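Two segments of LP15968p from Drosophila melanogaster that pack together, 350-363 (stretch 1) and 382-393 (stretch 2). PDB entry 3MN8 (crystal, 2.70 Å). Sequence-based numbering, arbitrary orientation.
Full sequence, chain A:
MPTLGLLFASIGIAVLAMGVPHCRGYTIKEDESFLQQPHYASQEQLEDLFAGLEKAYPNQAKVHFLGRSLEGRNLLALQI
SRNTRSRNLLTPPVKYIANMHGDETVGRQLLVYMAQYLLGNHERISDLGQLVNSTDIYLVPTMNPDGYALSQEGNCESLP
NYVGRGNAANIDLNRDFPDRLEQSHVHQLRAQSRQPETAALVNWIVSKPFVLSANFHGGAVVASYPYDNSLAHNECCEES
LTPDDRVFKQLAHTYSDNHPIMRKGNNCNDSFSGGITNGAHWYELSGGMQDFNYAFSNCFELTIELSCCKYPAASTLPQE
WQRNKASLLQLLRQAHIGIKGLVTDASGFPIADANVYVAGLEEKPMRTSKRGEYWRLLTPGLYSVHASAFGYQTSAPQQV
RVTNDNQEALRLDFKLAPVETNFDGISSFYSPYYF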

# COMPACT_ATOMS: atom_id res chain seq x y z
N PRO A 350 -14.60 -9.72 21.44
CA PRO A 350 -13.33 -9.21 20.90
C PRO A 350 -12.59 -8.27 21.82
O PRO A 350 -13.19 -7.34 22.36
CB PRO A 350 -13.77 -8.46 19.63
CG PRO A 350 -15.21 -8.20 19.80
CD PRO A 350 -15.75 -9.34 20.61
N ILE A 351 -11.29 -8.51 22.00
CA ILE A 351 -10.43 -7.56 22.68
C ILE A 351 -9.71 -6.66 21.67
O ILE A 351 -8.95 -7.12 20.82
CB ILE A 351 -9.37 -8.26 23.55
CG1 ILE A 351 -10.01 -9.35 24.41
CG2 ILE A 351 -8.67 -7.24 24.42
CD1 ILE A 351 -8.99 -10.20 25.17
N ALA A 352 -9.96 -5.36 21.78
CA ALA A 352 -9.39 -4.40 20.85
C ALA A 352 -8.04 -3.96 21.38
O ALA A 352 -7.81 -3.98 22.58
CB ALA A 352 -10.31 -3.22 20.70
N ASP A 353 -7.15 -3.59 20.47
CA ASP A 353 -5.80 -3.17 20.86
C ASP A 353 -4.97 -4.23 21.60
O ASP A 353 -4.00 -3.91 22.27
CB ASP A 353 -5.86 -1.89 21.69
CG ASP A 353 -5.46 -0.67 20.89
OD1 ASP A 353 -4.29 -0.26 20.99
OD2 ASP A 353 -6.31 -0.13 20.15
N ALA A 354 -5.37 -5.49 21.47
CA ALA A 354 -4.54 -6.57 21.96
C ALA A 354 -3.27 -6.65 21.12
O ALA A 354 -3.22 -6.13 20.00
CB ALA A 354 -5.29 -7.89 21.91
N ASN A 355 -2.24 -7.29 21.67
CA ASN A 355 -1.01 -7.51 20.92
C ASN A 355 -0.80 -8.98 20.58
O ASN A 355 -0.99 -9.86 21.42
CB ASN A 355 0.20 -6.97 21.68
CG ASN A 355 0.36 -5.47 21.54
OD1 ASN A 355 0.37 -4.73 22.53
ND2 ASN A 355 0.47 -5.00 20.29
N VAL A 356 -0.42 -9.23 19.34
CA VAL A 356 -0.14 -10.58 18.87
C VAL A 356 1.32 -10.70 18.44
O VAL A 356 1.75 -10.05 17.48
CB VAL A 356 -1.08 -10.98 17.70
CG1 VAL A 356 -0.64 -12.30 17.08
CG2 VAL A 356 -2.54 -11.05 18.19
N TYR A 357 2.08 -11.52 19.18
CA TYR A 357 3.51 -11.64 18.97
C TYR A 357 3.91 -12.94 18.29
O TYR A 357 3.34 -13.99 18.58
CB TYR A 357 4.25 -11.55 20.30
CG TYR A 357 4.31 -10.19 20.98
CD1 TYR A 357 3.38 -9.83 21.95
CD2 TYR A 357 5.33 -9.28 20.68
CE1 TYR A 357 3.45 -8.59 22.59
CE2 TYR A 357 5.40 -8.05 21.31
CZ TYR A 357 4.47 -7.71 22.26
OH TYR A 357 4.55 -6.48 22.87
N VAL A 358 4.92 -12.84 17.42
CA VAL A 358 5.55 -14.00 16.78
C VAL A 358 7.00 -14.10 17.21
O VAL A 358 7.77 -13.15 17.05
CB VAL A 358 5.49 -13.92 15.23
CG1 VAL A 358 6.23 -15.09 14.58
CG2 VAL A 358 4.03 -13.87 14.75
N ALA A 359 7.38 -15.24 17.77
CA ALA A 359 8.75 -15.46 18.20
C ALA A 359 9.75 -15.10 17.11
O ALA A 359 9.73 -15.67 16.02
CB ALA A 359 8.95 -16.91 18.64
N GLY A 360 10.63 -14.15 17.41
CA GLY A 360 11.64 -13.70 16.47
C GLY A 360 11.17 -12.50 15.68
O GLY A 360 11.90 -11.93 14.88
N LEU A 361 9.92 -12.12 15.91
CA LEU A 361 9.35 -10.92 15.30
C LEU A 361 8.59 -10.13 16.35
O LEU A 361 7.63 -9.42 16.04
CB LEU A 361 8.42 -11.30 14.14
CG LEU A 361 9.06 -12.06 12.98
CD1 LEU A 361 7.98 -12.60 12.05
CD2 LEU A 361 10.06 -11.22 12.20
N GLU A 362 9.03 -10.26 17.60
CA GLU A 362 8.35 -9.65 18.73
C GLU A 362 8.50 -8.13 18.77
O GLU A 362 7.81 -7.45 19.53
CB GLU A 362 8.86 -10.26 20.05
CG GLU A 362 8.02 -11.42 20.56
CD GLU A 362 8.85 -12.66 20.89
OE1 GLU A 362 9.94 -12.83 20.29
OE2 GLU A 362 8.39 -13.46 21.73
N GLU A 363 9.40 -7.59 17.96
CA GLU A 363 9.56 -6.15 17.89
C GLU A 363 8.46 -5.51 17.04
O GLU A 363 8.17 -4.31 17.16
CB GLU A 363 10.96 -5.78 17.38
CG GLU A 363 12.06 -6.00 18.40
CD GLU A 363 13.43 -5.60 17.89
OE1 GLU A 363 13.87 -6.15 16.86
OE2 GLU A 363 14.08 -4.75 18.54
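Stretch 2 382-393: LYSVHASAFGYQ

Stretch 2 enters as an extended strand, residues 382-388, and runs antiparallel to the strand 355-358 of stretch 1; the two axes make an angle of 158° and approach to 4.5 Å. Beyond Ser388 it leaves the strand and folds into a type II turn from Ala389 to Tyr392, closed by Tyr392 N to Ala389 O at 2.9 Å, with Gly391 at a positive phi of 82°.

This turn brings Tyr392 back over the start of stretch 1. There Ile351 points toward stretch 2 and lays its CD1 over one face of the Tyr392 ring, 3.6 Å from CE1, a CH-pi contact. Ala354 follows, its CB 4.0 Å from Ala389 CB.

The sheet pairing begins at Asn355, which sits opposite Ser388: Asn355 N donates to Ser388 O at 2.6 Å, and Ser388 N returns a bond to Asn355 O at 2.7 Å. Val356 faces Ala387 in a non-hydrogen-bonded pair, where the CA atoms come to 4.2 Å. Its side chain lies on the buried face, with CG1 3.6 Å from Val385 CG1 and CG2 4.0 Å from Ala387 CB. Tyr357 repeats the two-bond pattern with His386, Tyr357 N to His386 O at 2.6 Å and His386 N to Tyr357 O at 2.8 Å. On the face shared with Asn355, Ser388 OG lies at the edge of the Tyr357 ring, 3.4 Å from CE1.

Val358, paired with Val385, returns to the apolar face; its CG1 reaches Tyr383 CD2 at 3.5 Å and its CG2 lies 4.2 Å from Val385 CG1. The last cross-strand hydrogen bond, Ala359 N to Ser384 O, is longer at 3.2 Å. Stretch 1 then diverges through a type II turn from Val358 to Leu361, while stretch 2 traces back to Leu382, out of reach.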

# COMPACT_ATOMS: atom_id res chain seq x y z
N LEU A 382 7.49 -22.26 10.16
CA LEU A 382 6.67 -22.56 11.32
C LEU A 382 6.98 -21.62 12.47
O LEU A 382 8.14 -21.31 12.71
CB LEU A 382 6.80 -24.03 11.73
CG LEU A 382 8.05 -24.56 12.42
CD1 LEU A 382 8.20 -24.03 13.85
CD2 LEU A 382 8.00 -26.08 12.43
N TYR A 383 5.93 -21.19 13.16
CA TYR A 383 6.07 -20.15 14.18
C TYR A 383 5.33 -20.44 15.49
O TYR A 383 4.37 -21.20 15.54
CB TYR A 383 5.58 -18.83 13.62
CG TYR A 383 6.13 -18.48 12.26
CD1 TYR A 383 5.66 -19.11 11.11
CD2 TYR A 383 7.11 -17.49 12.12
CE1 TYR A 383 6.16 -18.77 9.85
CE2 TYR A 383 7.61 -17.14 10.87
CZ TYR A 383 7.14 -17.78 9.74
OH TYR A 383 7.64 -17.43 8.50
N SER A 384 5.79 -19.80 16.56
CA SER A 384 5.08 -19.80 17.82
C SER A 384 4.45 -18.43 18.02
O SER A 384 5.13 -17.43 18.26
CB SER A 384 6.02 -20.13 18.98
OG SER A 384 6.12 -21.53 19.16
N VAL A 385 3.14 -18.39 17.88
CA VAL A 385 2.42 -17.13 18.00
C VAL A 385 1.76 -17.06 19.37
O VAL A 385 1.27 -18.07 19.87
CB VAL A 385 1.33 -17.02 16.92
CG1 VAL A 385 0.84 -15.60 16.81
CG2 VAL A 385 1.87 -17.51 15.59
N HIS A 386 1.77 -15.87 19.97
CA HIS A 386 1.03 -15.64 21.21
C HIS A 386 0.47 -14.24 21.30
O HIS A 386 0.91 -13.33 20.58
CB HIS A 386 1.87 -15.98 22.46
CG HIS A 386 2.86 -14.92 22.85
ND1 HIS A 386 3.08 -13.77 22.12
CD2 HIS A 386 3.71 -14.86 23.91
CE1 HIS A 386 4.02 -13.05 22.72
NE2 HIS A 386 4.41 -13.69 23.80
N ALA A 387 -0.50 -14.05 22.18
CA ALA A 387 -1.21 -12.79 22.28
C ALA A 387 -1.20 -12.27 23.70
O ALA A 387 -1.21 -13.05 24.67
CB ALA A 387 -2.65 -12.94 21.77
N SER A 388 -1.18 -10.96 23.84
CA SER A 388 -1.25 -10.36 25.15
C SER A 388 -2.04 -9.05 25.10
O SER A 388 -2.28 -8.49 24.03
CB SER A 388 0.15 -10.12 25.69
OG SER A 388 0.90 -9.33 24.79
N ALA A 389 -2.46 -8.60 26.28
CA ALA A 389 -3.23 -7.37 26.41
C ALA A 389 -3.27 -6.96 27.89
O ALA A 389 -3.31 -7.81 28.78
CB ALA A 389 -4.65 -7.56 25.87
N PHE A 390 -3.23 -5.66 28.13
CA PHE A 390 -3.34 -5.12 29.47
C PHE A 390 -4.62 -5.61 30.15
O PHE A 390 -5.69 -5.59 29.55
CB PHE A 390 -3.31 -3.59 29.41
CG PHE A 390 -3.51 -2.91 30.73
CD1 PHE A 390 -4.70 -2.26 31.02
CD2 PHE A 390 -2.51 -2.90 31.69
CE1 PHE A 390 -4.90 -1.62 32.25
CE2 PHE A 390 -2.70 -2.27 32.91
CZ PHE A 390 -3.89 -1.63 33.19
N GLY A 391 -4.50 -6.07 31.39
CA GLY A 391 -5.66 -6.56 32.11
C GLY A 391 -5.97 -7.99 31.73
O GLY A 391 -6.98 -8.55 32.15
N TYR A 392 -5.09 -8.58 30.92
CA TYR A 392 -5.25 -9.97 30.51
C TYR A 392 -3.98 -10.76 30.70
O TYR A 392 -2.88 -10.26 30.45
CB TYR A 392 -5.71 -10.05 29.06
CG TYR A 392 -7.12 -9.58 28.86
CD1 TYR A 392 -8.18 -10.47 28.89
CD2 TYR A 392 -7.39 -8.23 28.66
CE1 TYR A 392 -9.49 -10.05 28.71
CE2 TYR A 392 -8.69 -7.79 28.48
CZ TYR A 392 -9.74 -8.70 28.51
OH TYR A 392 -11.04 -8.27 28.33
N GLN A 393 -4.13 -12.00 31.15
CA GLN A 393 -3.01 -12.93 31.24
C GLN A 393 -2.59 -13.29 29.82
O GLN A 393 -3.42 -13.66 28.98
CB GLN A 393 -3.38 -14.17 32.05
CG GLN A 393 -3.97 -13.85 33.41
CD GLN A 393 -4.28 -15.08 34.26
OE1 GLN A 393 -4.39 -16.20 33.74
NE2 GLN A 393 -4.41 -14.88 35.57